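Local structure of 30-kDa cleavage and polyadenylation specificity factor 30 (Arabidopsis thaliana, 5ZUU) at residues A[30-33]-A[34-38]; A[39-42]-A[43-47]; A[162-165]-A[166-170]. The protein is a CPSF-complex subunit that acts in pre-mRNA 3'-end formation and poly(A) site selection, and binds m6A-modified RNA through the YTH domain described here. All blocks are in the same frame, centred on the assembly; numbering follows the deposited sequence.

Contact 1. Residues A[30-33]-A[34-38]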
# COMPACT_ATOMS: atom_id res chain seq x y z
N PHE A 30 5.09 4.48 7.74
CA PHE A 30 4.02 4.69 6.80
C PHE A 30 4.00 6.15 6.31
O PHE A 30 3.86 6.44 5.12
CB PHE A 30 2.71 4.28 7.49
CG PHE A 30 1.49 4.84 6.83
CD1 PHE A 30 1.23 4.55 5.51
CD2 PHE A 30 0.60 5.69 7.55
CE1 PHE A 30 0.09 5.05 4.90
CE2 PHE A 30 -0.54 6.18 6.96
CZ PHE A 30 -0.78 5.87 5.61
N GLU A 31 4.12 7.07 7.26
CA GLU A 31 4.19 8.53 6.91
C GLU A 31 5.39 8.93 6.09
O GLU A 31 5.25 9.64 5.13
CB GLU A 31 4.03 9.39 8.14
CG GLU A 31 2.59 9.25 8.61
CD GLU A 31 2.28 9.99 9.87
OE1 GLU A 31 3.05 10.90 10.22
OE2 GLU A 31 1.24 9.64 10.48
N LEU A 32 6.53 8.34 6.40
CA LEU A 32 7.71 8.49 5.58
C LEU A 32 7.51 7.94 4.17
O LEU A 32 7.96 8.55 3.17
CB LEU A 32 8.87 7.78 6.26
CG LEU A 32 10.27 8.36 6.05
CD1 LEU A 32 10.37 9.76 6.62
CD2 LEU A 32 11.30 7.47 6.72
N SER A 33 6.85 6.78 4.07
CA SER A 33 6.53 6.24 2.76
C SER A 33 5.70 7.22 1.90
O SER A 33 5.90 7.41 0.71
CB SER A 33 5.79 4.92 2.94
OG SER A 33 5.46 4.41 1.70
N VAL A 34 4.72 7.81 2.56
CA VAL A 34 3.82 8.77 1.91
C VAL A 34 4.59 10.00 1.43
O VAL A 34 4.37 10.45 0.32
CB VAL A 34 2.68 9.15 2.87
CG1 VAL A 34 1.89 10.33 2.32
CG2 VAL A 34 1.76 7.95 3.08
N GLN A 35 5.49 10.53 2.26
CA GLN A 35 6.26 11.72 1.87
C GLN A 35 7.26 11.42 0.75
O GLN A 35 7.52 12.26 -0.09
CB GLN A 35 6.96 12.35 3.11
CG GLN A 35 7.99 13.44 2.81
CD GLN A 35 7.42 14.60 2.02
OE1 GLN A 35 6.34 15.10 2.34
NE2 GLN A 35 8.14 15.02 0.98
N GLN A 36 7.79 10.20 0.72
CA GLN A 36 8.86 9.85 -0.21
C GLN A 36 8.49 8.96 -1.37
O GLN A 36 9.27 8.84 -2.27
CB GLN A 36 9.99 9.21 0.61
CG GLN A 36 10.59 10.24 1.55
CD GLN A 36 11.58 9.66 2.49
OE1 GLN A 36 12.19 8.62 2.25
NE2 GLN A 36 11.76 10.35 3.61
N GLY A 37 7.34 8.30 -1.36
CA GLY A 37 7.03 7.39 -2.48
C GLY A 37 7.86 6.13 -2.55
O GLY A 37 8.20 5.61 -3.66
N VAL A 38 8.12 5.59 -1.37
CA VAL A 38 9.09 4.54 -1.17
C VAL A 38 8.64 3.61 -0.08
O VAL A 38 8.03 4.04 0.86
CB VAL A 38 10.42 5.25 -0.86
CG1 VAL A 38 11.06 4.86 0.44
CG2 VAL A 38 11.36 5.12 -2.03
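From Phe30 to Gln36 the chain forms the last turns of helix 27-36, and i to i+4 backbone bonds join Phe30 to Val34, Glu31 to Gln35, Leu32 to Gln36 and Ser33 to Gly37, just past its end. At the final turn Ser33 O accepts Gly37 N at 2.7 Å and, weakly, Gln36 N at 3.4 Å. Gly37 then leaves the helix with a positive phi of 69°, a conformation that a residue without a CB adopts at little steric cost. The turn lets the chain double back, and Ser33 OG donates to Val38 O over 2.7 Å, approaching from above the carbonyl plane. Its hydroxyl lies anti to the backbone N (chi1 179°), which aims it at the residue beyond the turn, and the same oxygen accepts the indole N-H of Trp107. A small hydroxyl therefore suits this buried site, since it serves as donor and acceptor at once. On the buried flank, Val34 CG2 reaches the Phe30 ring at CE1, 3.8 Å away and at a slant. Branched and aromatic carbons suit this flank, because both side chains also pack on Leu110 and on Leu160 of helix 159-172. Leu32 and Gln36 run side by side in the same direction, and Leu32 CD1 lies 3.4 Å from Gln36 NE2. The methylenes of Gln36 pass over Leu32 O, while its OE1 accepts the backbone N-H of Gly88, tying the helix end to a loop. With a serine hydroxyl holding the returning chain, this is a helix C-terminus closed by a glycine of positive phi at the C' position, leading directly into strand 38-39 of the YTH domain sheet.

Contact 2. Residues A[39-42]-A[43-47]; sequences WATQ and RSNEA
Thr41 and Asn45 form the tightly packed half of this turn, both buried, their side chains crossing at about a right angle. Asn45 ND2 gives a weak hydrogen bond to Thr41 OG1, long at 3.5 Å but fairly straight at 159°. Thr41 holds OG1 anti to its own N (chi1 -170°), and this leaves CG2 pointing at the next turn, 3.8 Å from Asn45 CB and 4.0 Å from Glu46 CG. A threonine suits the spot because one branch is a hydroxyl and the other a methyl. Asn45 N donates to Gln42 O at 2.9 Å, from well above the carbonyl plane, and with Arg43 and Ser44 at helical angles this closes a type I beta turn over residues 42 to 45. Gln42 lies alongside Asn45, and the two amides are turned almost perpendicular, NE2 to ND2 being 3.5 Å. The Gln42 amide is committed elsewhere, since NE2 donates to Asp136 OD2, and Asn45 packs on the same aspartate. A water accepts from Thr41 N at 3.0 Å and donates to Glu46 OE2 at 2.6 Å. That carboxylate oxygen also takes the backbone N-H of Arg101, so Glu46 links the turn to the segment before strand 103-114. The opposite character belongs to Arg43 and Ser44. Arg43 touches Gln42 through its backbone and CB, and the Ser44 side chain brings OG loosely near Gln42 CB, which suits hydrophilic residues on the exposed outer side of the turn. On the RNA side, Ala40 O is hydrogen-bonded to the modified nucleotide, and Trp39 and Gln42 pack on it, consistent with a YTH reader pocket. The whole stretch thus bridges strand 38-39 and helix 46-55, with strand 103-114 beside the former.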
# COMPACT_ATOMS: atom_id res chain seq x y z
N TRP A 39 8.92 2.32 -0.22
CA TRP A 39 8.73 1.38 0.85
C TRP A 39 9.89 0.39 0.87
O TRP A 39 10.62 0.26 -0.10
CB TRP A 39 7.40 0.61 0.67
CG TRP A 39 6.94 -0.22 1.91
CD1 TRP A 39 6.73 -1.55 1.96
CD2 TRP A 39 6.73 0.24 3.24
NE1 TRP A 39 6.39 -1.95 3.20
CE2 TRP A 39 6.34 -0.87 4.02
CE3 TRP A 39 6.77 1.50 3.84
CZ2 TRP A 39 5.99 -0.76 5.38
CZ3 TRP A 39 6.46 1.61 5.16
CH2 TRP A 39 6.11 0.48 5.95
N ALA A 40 10.02 -0.31 1.99
CA ALA A 40 10.88 -1.47 2.08
C ALA A 40 10.14 -2.52 2.92
O ALA A 40 9.55 -2.17 3.93
CB ALA A 40 12.24 -1.11 2.74
N THR A 41 10.24 -3.80 2.53
CA THR A 41 9.60 -4.85 3.33
C THR A 41 10.64 -5.74 3.99
O THR A 41 11.85 -5.53 3.86
CB THR A 41 8.54 -5.64 2.50
OG1 THR A 41 7.78 -6.48 3.38
CG2 THR A 41 9.15 -6.49 1.38
N GLN A 42 10.17 -6.74 4.74
CA GLN A 42 11.06 -7.73 5.34
C GLN A 42 11.74 -8.48 4.23
O GLN A 42 11.13 -8.71 3.19
CB GLN A 42 10.27 -8.74 6.14
CG GLN A 42 9.59 -8.13 7.32
CD GLN A 42 8.70 -9.10 8.03
OE1 GLN A 42 9.23 -9.91 8.74
NE2 GLN A 42 7.35 -9.05 7.83
N ARG A 43 13.00 -8.88 4.45
CA ARG A 43 13.80 -9.61 3.41
C ARG A 43 13.15 -10.86 2.87
O ARG A 43 13.10 -11.09 1.68
CB ARG A 43 15.19 -9.89 3.93
CG ARG A 43 15.94 -8.57 4.19
CD ARG A 43 17.43 -8.71 4.39
NE ARG A 43 17.99 -9.30 3.16
CZ ARG A 43 19.23 -9.80 3.03
NH1 ARG A 43 20.09 -9.78 4.04
NH2 ARG A 43 19.61 -10.32 1.86
N SER A 44 12.55 -11.62 3.76
CA SER A 44 11.81 -12.80 3.36
C SER A 44 10.61 -12.57 2.47
O SER A 44 10.05 -13.55 1.95
CB SER A 44 11.27 -13.50 4.62
OG SER A 44 10.41 -12.61 5.34
N ASN A 45 10.15 -11.33 2.32
CA ASN A 45 8.99 -11.05 1.49
C ASN A 45 9.34 -10.54 0.10
O ASN A 45 8.40 -10.34 -0.73
CB ASN A 45 8.07 -10.01 2.19
CG ASN A 45 7.34 -10.57 3.38
OD1 ASN A 45 6.94 -11.76 3.42
ND2 ASN A 45 7.14 -9.73 4.36
N GLU A 46 10.64 -10.30 -0.19
CA GLU A 46 10.99 -9.56 -1.39
C GLU A 46 10.73 -10.34 -2.70
O GLU A 46 10.28 -9.78 -3.73
CB GLU A 46 12.40 -9.03 -1.29
CG GLU A 46 12.55 -8.08 -0.14
CD GLU A 46 13.93 -7.48 0.05
OE1 GLU A 46 14.85 -8.26 0.29
OE2 GLU A 46 14.07 -6.23 -0.01
N ALA A 47 11.00 -11.66 -2.67
CA ALA A 47 10.85 -12.49 -3.83
C ALA A 47 9.37 -12.61 -4.21
O ALA A 47 9.00 -12.68 -5.42
CB ALA A 47 11.40 -13.87 -3.54
O HOH W 1 12.31 -4.37 0.46

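Contact 3. Residues A[162-165]-A[166-170]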
# COMPACT_ATOMS: atom_id res chain seq x y z
N ALA A 162 -3.35 14.59 0.20
CA ALA A 162 -2.82 15.80 -0.44
C ALA A 162 -1.28 15.89 -0.21
O ALA A 162 -0.52 16.21 -1.12
CB ALA A 162 -3.57 17.05 0.10
N ILE A 163 -0.83 15.47 0.98
CA ILE A 163 0.63 15.38 1.24
C ILE A 163 1.33 14.53 0.17
O ILE A 163 2.35 14.93 -0.42
CB ILE A 163 0.93 14.89 2.65
CG1 ILE A 163 0.52 15.97 3.67
CG2 ILE A 163 2.43 14.66 2.81
CD1 ILE A 163 0.54 15.49 5.10
N SER A 164 0.74 13.37 -0.11
CA SER A 164 1.26 12.50 -1.12
C SER A 164 1.31 13.15 -2.49
O SER A 164 2.29 13.02 -3.19
CB SER A 164 0.39 11.24 -1.22
OG SER A 164 1.10 10.35 -2.00
N ILE A 165 0.22 13.79 -2.89
CA ILE A 165 0.06 14.37 -4.26
C ILE A 165 1.11 15.49 -4.44
O ILE A 165 1.81 15.54 -5.46
CB ILE A 165 -1.41 14.93 -4.53
CG1 ILE A 165 -2.50 13.84 -4.46
CG2 ILE A 165 -1.54 15.62 -5.88
CD1 ILE A 165 -2.27 12.69 -5.41
N ALA A 166 1.23 16.34 -3.42
CA ALA A 166 2.25 17.41 -3.39
C ALA A 166 3.64 16.80 -3.52
O ALA A 166 4.38 17.21 -4.44
CB ALA A 166 2.13 18.23 -2.11
N ALA A 167 3.96 15.79 -2.69
CA ALA A 167 5.34 15.21 -2.72
C ALA A 167 5.65 14.60 -4.05
O ALA A 167 6.71 14.86 -4.60
CB ALA A 167 5.57 14.22 -1.61
N GLU A 168 4.69 13.84 -4.57
CA GLU A 168 4.69 13.24 -5.91
C GLU A 168 4.96 14.27 -7.02
O GLU A 168 5.76 14.04 -7.88
CB GLU A 168 3.33 12.55 -6.16
CG GLU A 168 3.32 11.32 -7.04
CD GLU A 168 1.89 10.75 -7.28
OE1 GLU A 168 1.71 10.18 -8.38
OE2 GLU A 168 0.95 10.82 -6.40
N ALA A 169 4.26 15.39 -6.99
CA ALA A 169 4.47 16.46 -7.99
C ALA A 169 5.88 17.05 -7.89
O ALA A 169 6.54 17.21 -8.90
CB ALA A 169 3.45 17.55 -7.77
N LYS A 170 6.31 17.35 -6.65
CA LYS A 170 7.68 17.88 -6.39
C LYS A 170 8.76 17.00 -6.98
O LYS A 170 9.72 17.51 -7.55
CB LYS A 170 7.96 18.07 -4.89
CG LYS A 170 7.66 19.47 -4.34
CD LYS A 170 8.86 20.11 -3.64
CE LYS A 170 8.67 21.64 -3.51
NZ LYS A 170 9.91 22.41 -3.16
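Ile165 and Glu168 meet on one flank of alpha helix 159-172, their side chains passing each other at a slant. Ile165 bends at chi2 (-57°), which turns its terminal methyl forward to Glu168, and CD1 comes to rest 3.9 Å from Glu168 OE2. The contact is of methyl against carboxylate, so it is loose, and the glutamate owes its position to other partners. Its extended chain delivers OE2 to His10 NE2 as a hydrogen bond and OE1 to Lys106 NZ as a salt bridge. Glutamate suits this place by being long and two-headed: one oxygen reaches the N-terminal tail, the other a lysine of strand 103-114. The bridge probably favours the charged form of the carboxylate. Nearer the backbone, Glu168 CB is close to two carbonyls, 3.2 Å from Ser164 O and 3.4 Å from Ile165 O. Ser164, on the adjoining buried face, points away from the second segment and settles its small side chain against Val34, Trp107 and Leu110, where a short side chain lets the helix lie close to its neighbours. Ala167 shares that inner side and rests on Gln35, its single methyl allowing close approach to helix 27-36. Ala162, Ala166 and Ala169 occupy the exposed side, where a short, strongly helix-forming residue costs little, and Ile163 packs on Gln35 despite being largely exposed. Regular i to i+4 bonds, all 2.9 Å long, link 162-165 to 166-170: Ala167 N to Ile163 O, Glu168 N to Ser164 O and Ala169 N to Ile165 O. The straightest is that of Ala166 N to Ala162 O, with an angle of 175° at the hydrogen.

How the contacts relate
Along the chain the contacts come in the order 1, 2, 3. Contact 1 ends helix 27-36, contact 2 follows at once between strand 38-39 and helix 46-55, and contact 3 lies far downstream on helix 159-172. Contacts 1 and 3 have centres about 10 Å apart and touch, since helix 159-172 packs on helix 27-36, with strand 103-114 of the mixed sheet beside both. Contacts 1 and 2 have centres about 16 Å apart and meet where Ser33 packs against the Trp39 ring. Contacts 2 and 3 stay separate, about 11 Å between nearest atoms. RNA lies close to contact 2 alone, and helix 27-36 thus stands between the RNA-binding end and the last helix of this construct, 159-172.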